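Local coordinates for FrnE protein (Deinococcus radiodurans, PDB 5CO3) that probably acts as a cytoplasmic thiol-disulfide oxidoreductase of the DsbA-like thioredoxin family, at residues R13-S18 / E46-S51; H50-D55 / T189-F194. All coordinates share one frame; numbering follows the deposited sequence.

Contact 1: R13-S18 / E46-S51; sequences RVDIWS and EVVWHS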
# COMPACT_ATOMS: atom_id res chain seq x y z
N ARG A 13 -1.54 2.43 -15.34
CA ARG A 13 -0.75 1.92 -14.23
C ARG A 13 -0.96 2.77 -12.99
O ARG A 13 -0.88 3.99 -13.04
CB ARG A 13 0.74 1.86 -14.59
CG ARG A 13 1.64 1.58 -13.40
CD ARG A 13 2.92 0.91 -13.85
NE ARG A 13 4.10 1.50 -13.23
CZ ARG A 13 4.67 2.64 -13.63
NH1 ARG A 13 4.14 3.33 -14.63
NH2 ARG A 13 5.74 3.10 -13.01
N VAL A 14 -1.24 2.11 -11.87
CA VAL A 14 -1.31 2.80 -10.59
C VAL A 14 -0.25 2.22 -9.69
O VAL A 14 -0.30 1.04 -9.35
CB VAL A 14 -2.68 2.65 -9.93
CG1 VAL A 14 -2.71 3.37 -8.59
CG2 VAL A 14 -3.78 3.21 -10.85
N ASP A 15 0.72 3.05 -9.32
CA ASP A 15 1.76 2.67 -8.37
C ASP A 15 1.43 3.19 -6.98
O ASP A 15 1.19 4.38 -6.80
CB ASP A 15 3.11 3.21 -8.82
CG ASP A 15 3.56 2.59 -10.10
OD1 ASP A 15 4.02 1.43 -10.05
OD2 ASP A 15 3.42 3.24 -11.17
N ILE A 16 1.40 2.30 -6.00
CA ILE A 16 1.03 2.72 -4.65
C ILE A 16 2.12 2.37 -3.65
O ILE A 16 2.48 1.20 -3.48
CB ILE A 16 -0.29 2.08 -4.19
CG1 ILE A 16 -1.36 2.21 -5.28
CG2 ILE A 16 -0.77 2.74 -2.90
CD1 ILE A 16 -2.66 1.54 -4.93
N TRP A 17 2.65 3.40 -3.00
CA TRP A 17 3.59 3.18 -1.90
C TRP A 17 2.82 3.12 -0.59
O TRP A 17 1.92 3.91 -0.34
CB TRP A 17 4.65 4.29 -1.87
CG TRP A 17 5.82 4.00 -2.77
CD1 TRP A 17 7.00 3.42 -2.42
CD2 TRP A 17 5.91 4.29 -4.17
NE1 TRP A 17 7.83 3.32 -3.51
CE2 TRP A 17 7.19 3.86 -4.60
CE3 TRP A 17 5.05 4.88 -5.10
CZ2 TRP A 17 7.61 3.98 -5.92
CZ3 TRP A 17 5.48 5.01 -6.41
CH2 TRP A 17 6.75 4.56 -6.81
N SER A 18 3.18 2.15 0.25
CA SER A 18 2.38 1.87 1.41
C SER A 18 3.24 1.15 2.45
O SER A 18 4.18 0.46 2.08
CB SER A 18 1.18 1.02 1.02
OG SER A 18 0.40 0.69 2.15
N GLU A 46 -3.82 -1.35 -13.92
CA GLU A 46 -2.79 -2.20 -13.31
C GLU A 46 -2.28 -1.63 -12.00
O GLU A 46 -1.63 -0.58 -11.98
CB GLU A 46 -1.62 -2.38 -14.27
CG GLU A 46 -1.47 -3.80 -14.80
CD GLU A 46 -0.91 -3.83 -16.21
OE1 GLU A 46 -0.10 -2.94 -16.55
OE2 GLU A 46 -1.29 -4.74 -16.98
N VAL A 47 -2.54 -2.32 -10.90
CA VAL A 47 -2.11 -1.84 -9.59
C VAL A 47 -0.81 -2.53 -9.18
O VAL A 47 -0.73 -3.75 -9.19
CB VAL A 47 -3.20 -2.06 -8.51
CG1 VAL A 47 -2.73 -1.55 -7.15
CG2 VAL A 47 -4.50 -1.40 -8.92
N VAL A 48 0.20 -1.72 -8.87
CA VAL A 48 1.49 -2.23 -8.41
C VAL A 48 1.80 -1.66 -7.03
O VAL A 48 1.93 -0.44 -6.88
CB VAL A 48 2.63 -1.86 -9.38
CG1 VAL A 48 4.00 -2.27 -8.81
CG2 VAL A 48 2.40 -2.50 -10.74
N TRP A 49 1.90 -2.52 -6.02
CA TRP A 49 2.24 -2.05 -4.69
C TRP A 49 3.76 -1.89 -4.60
O TRP A 49 4.52 -2.65 -5.20
CB TRP A 49 1.70 -3.00 -3.60
CG TRP A 49 0.19 -2.99 -3.53
CD1 TRP A 49 -0.67 -3.82 -4.20
CD2 TRP A 49 -0.64 -2.09 -2.76
NE1 TRP A 49 -1.98 -3.49 -3.90
CE2 TRP A 49 -1.98 -2.44 -3.02
CE3 TRP A 49 -0.37 -1.04 -1.88
CZ2 TRP A 49 -3.06 -1.76 -2.43
CZ3 TRP A 49 -1.43 -0.37 -1.30
CH2 TRP A 49 -2.77 -0.73 -1.58
N HIS A 50 4.18 -0.86 -3.87
CA HIS A 50 5.59 -0.61 -3.62
C HIS A 50 5.83 -0.50 -2.13
O HIS A 50 4.97 0.00 -1.39
CB HIS A 50 6.05 0.67 -4.32
CG HIS A 50 5.96 0.62 -5.81
ND1 HIS A 50 7.02 0.24 -6.61
CD2 HIS A 50 4.93 0.88 -6.65
CE1 HIS A 50 6.65 0.28 -7.88
NE2 HIS A 50 5.39 0.66 -7.93
N SER A 51 6.99 -0.97 -1.71
CA SER A 51 7.35 -0.99 -0.30
C SER A 51 7.70 0.38 0.23
O SER A 51 8.39 1.16 -0.43
CB SER A 51 8.53 -1.94 -0.06
OG SER A 51 8.28 -3.21 -0.64

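Contact 2: H50-D55 / T189-F194; sequences HSFELD and TGVPFF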
# COMPACT_ATOMS: atom_id res chain seq x y z
N HIS A 50 4.18 -0.86 -3.87
CA HIS A 50 5.59 -0.61 -3.62
C HIS A 50 5.83 -0.50 -2.13
O HIS A 50 4.97 0.00 -1.39
CB HIS A 50 6.05 0.67 -4.32
CG HIS A 50 5.96 0.62 -5.81
ND1 HIS A 50 7.02 0.24 -6.61
CD2 HIS A 50 4.93 0.88 -6.65
CE1 HIS A 50 6.65 0.28 -7.88
NE2 HIS A 50 5.39 0.66 -7.93
N SER A 51 6.99 -0.97 -1.71
CA SER A 51 7.35 -0.99 -0.30
C SER A 51 7.70 0.38 0.23
O SER A 51 8.39 1.16 -0.43
CB SER A 51 8.53 -1.94 -0.06
OG SER A 51 8.28 -3.21 -0.64
N PHE A 52 7.22 0.67 1.43
CA PHE A 52 7.57 1.88 2.15
C PHE A 52 7.61 1.50 3.62
O PHE A 52 6.73 0.79 4.11
CB PHE A 52 6.57 2.99 1.89
CG PHE A 52 7.01 4.34 2.39
CD1 PHE A 52 6.86 4.68 3.73
CD2 PHE A 52 7.54 5.28 1.52
CE1 PHE A 52 7.24 5.92 4.18
CE2 PHE A 52 7.93 6.52 1.97
CZ PHE A 52 7.78 6.84 3.31
N GLU A 53 8.66 1.95 4.31
CA GLU A 53 8.78 1.73 5.74
C GLU A 53 8.77 3.06 6.46
O GLU A 53 9.64 3.90 6.23
CB GLU A 53 10.06 0.96 6.08
CG GLU A 53 9.91 -0.54 5.98
CD GLU A 53 11.22 -1.28 6.23
OE1 GLU A 53 11.51 -1.66 7.39
OE2 GLU A 53 11.97 -1.48 5.25
N LEU A 54 7.77 3.26 7.33
CA LEU A 54 7.73 4.45 8.17
C LEU A 54 9.02 4.59 8.96
O LEU A 54 9.54 5.68 9.14
CB LEU A 54 6.55 4.41 9.13
CG LEU A 54 5.17 4.35 8.49
CD1 LEU A 54 4.12 4.27 9.58
CD2 LEU A 54 4.96 5.56 7.59
N ASP A 55 9.53 3.46 9.44
CA ASP A 55 10.74 3.45 10.25
C ASP A 55 11.59 2.22 9.94
O ASP A 55 11.46 1.19 10.60
CB ASP A 55 10.38 3.49 11.74
CG ASP A 55 11.61 3.59 12.65
OD1 ASP A 55 12.74 3.85 12.17
OD2 ASP A 55 11.42 3.42 13.87
N THR A 189 7.23 11.19 1.25
CA THR A 189 7.65 11.13 2.65
C THR A 189 6.53 10.64 3.57
O THR A 189 6.71 10.53 4.79
CB THR A 189 8.15 12.50 3.15
OG1 THR A 189 7.09 13.46 3.06
CG2 THR A 189 9.32 12.99 2.30
N GLY A 190 5.38 10.34 2.98
CA GLY A 190 4.25 9.83 3.73
C GLY A 190 3.41 8.89 2.89
O GLY A 190 3.41 8.98 1.66
N VAL A 191 2.68 8.00 3.56
CA VAL A 191 1.90 6.98 2.88
C VAL A 191 0.46 6.94 3.39
O VAL A 191 0.18 7.32 4.52
CB VAL A 191 2.55 5.59 3.03
CG1 VAL A 191 3.79 5.50 2.16
CG2 VAL A 191 2.89 5.30 4.50
N PRO A 192 -0.48 6.47 2.55
CA PRO A 192 -0.29 5.95 1.20
C PRO A 192 0.00 7.06 0.20
O PRO A 192 -0.40 8.21 0.39
CB PRO A 192 -1.63 5.29 0.90
CG PRO A 192 -2.61 6.06 1.69
CD PRO A 192 -1.89 6.43 2.96
N PHE A 193 0.72 6.71 -0.86
CA PHE A 193 0.98 7.65 -1.93
C PHE A 193 0.67 6.97 -3.26
O PHE A 193 1.21 5.91 -3.56
CB PHE A 193 2.43 8.15 -1.90
CG PHE A 193 2.66 9.38 -2.73
CD1 PHE A 193 2.84 9.28 -4.09
CD2 PHE A 193 2.67 10.63 -2.14
CE1 PHE A 193 3.05 10.42 -4.86
CE2 PHE A 193 2.88 11.77 -2.90
CZ PHE A 193 3.07 11.66 -4.26
N PHE A 194 -0.21 7.60 -4.05
CA PHE A 194 -0.61 7.06 -5.34
C PHE A 194 0.07 7.76 -6.51
O PHE A 194 0.18 8.99 -6.54
CB PHE A 194 -2.13 7.19 -5.53
CG PHE A 194 -2.94 6.53 -4.46
CD1 PHE A 194 -3.16 7.16 -3.24
CD2 PHE A 194 -3.51 5.29 -4.67
CE1 PHE A 194 -3.92 6.57 -2.27
CE2 PHE A 194 -4.27 4.69 -3.70
CZ PHE A 194 -4.49 5.33 -2.49

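Contact 1: R13-S18 / E46-S51
Trp-17 and His-50 stack where two parallel strands, 13-18 and 46-51, pair at one edge of the mixed sheet of the thioredoxin-like domain, 46-51 being its outermost strand. Five backbone hydrogen bonds run in ladder fashion from Val-14 N to Glu-46 O (2.7 Å) as far as a longer one from Ser-18 N to His-50 O (3.2 Å). On the sheet face that carries Asp-15, Trp-17 and His-50, the imidazole lies nearly flat against the six-membered indole ring, planes 17° apart, while His-50 CB sits over the five-membered ring, 3.3 Å from its centroid. His-50 CG, anti to the carbonyl carbon (chi1 -64°), sets the imidazole there with NE2 facing Asp-15. NE2 donates in its ring plane to Asp-15 OD1 (2.6 Å), on the anti side, 27° out of the carboxylate plane; ND1 pairs with Asp-179, whose backbone oxygen also takes Trp-17 NE1. An alanine in place of Trp-17 would probably open a gap over the imidazole and leave the Asp-179 carbonyl without its indole donor. The strands are the arms of a right-handed beta-alpha-beta unit, the crossover being helix 23-38, with the CxxC (Cys-22, Cys-25) at its start. Toward that helix, Ile-16 CD1 rests over the six-membered ring of Trp-49, 4.2 Å from its centroid.

Contact 2: H50-D55 / T189-F194
The cis-proline loop of the thioredoxin fold, here 189-192 leading into strand 193-196, meets the segment leaving strand 45-51 through Val-191, which packs on Phe-52 and Leu-54. No hydrogen bond crosses; the contact is apolar. Val-191 spreads its two methyls between two partners. CG1 stands over one face of the Phe-52 ring, 3.7 Å from the centroid and 22° off the normal, shifted toward the CG end, where the approach of CG1 to Phe-52 CG closes to 3.4 Å. CG2 reaches Leu-54 CD2 at 3.7 Å. With CG anti to the backbone N (chi1 -169°), the Phe-52 ring points its far end at the Thr-189/Gly-190 backbone, Phe-52 CZ lying 4.0 Å from Thr-189 C. The peptide bond between Val-191 and Pro-192 is cis, as in thioredoxin-like proteins generally, where this turn faces the CxxC at the start of a helix; here Val-191 and Pro-192 both touch Cys-25. Cys-22 and Cys-25 form a disulfide in another structure of this protein but not in this one. On the other side of the contact, Leu-54 N is held by the carboxylate of Asp-19, and Phe-52 also packs on Ala-183 of helix 173-186.

How the contacts relate
Contact 1 is the more interior of the two, a strand pairing within the sheet, whereas contact 2 is a small surface contact between loops at the end of that sheet. Its chemistry is accordingly simpler: apolar packing alone, against a backbone ladder joined by stacked rings and a histidine-carboxylate bond. His-50 and Ser-51 belong to both ranges but touch across contact 1 alone; in contact 2 Phe-52 and Leu-54, just beyond them, do the touching. Strand 12-18 ties the contacts together, since it lies between 45-51 and 193-196, and Trp-17 N probably hydrogen-bonds to Phe-193 O (3.0 Å). Residues of both also reach Cys-25: Ser-18 from contact 1, Val-191 from contact 2.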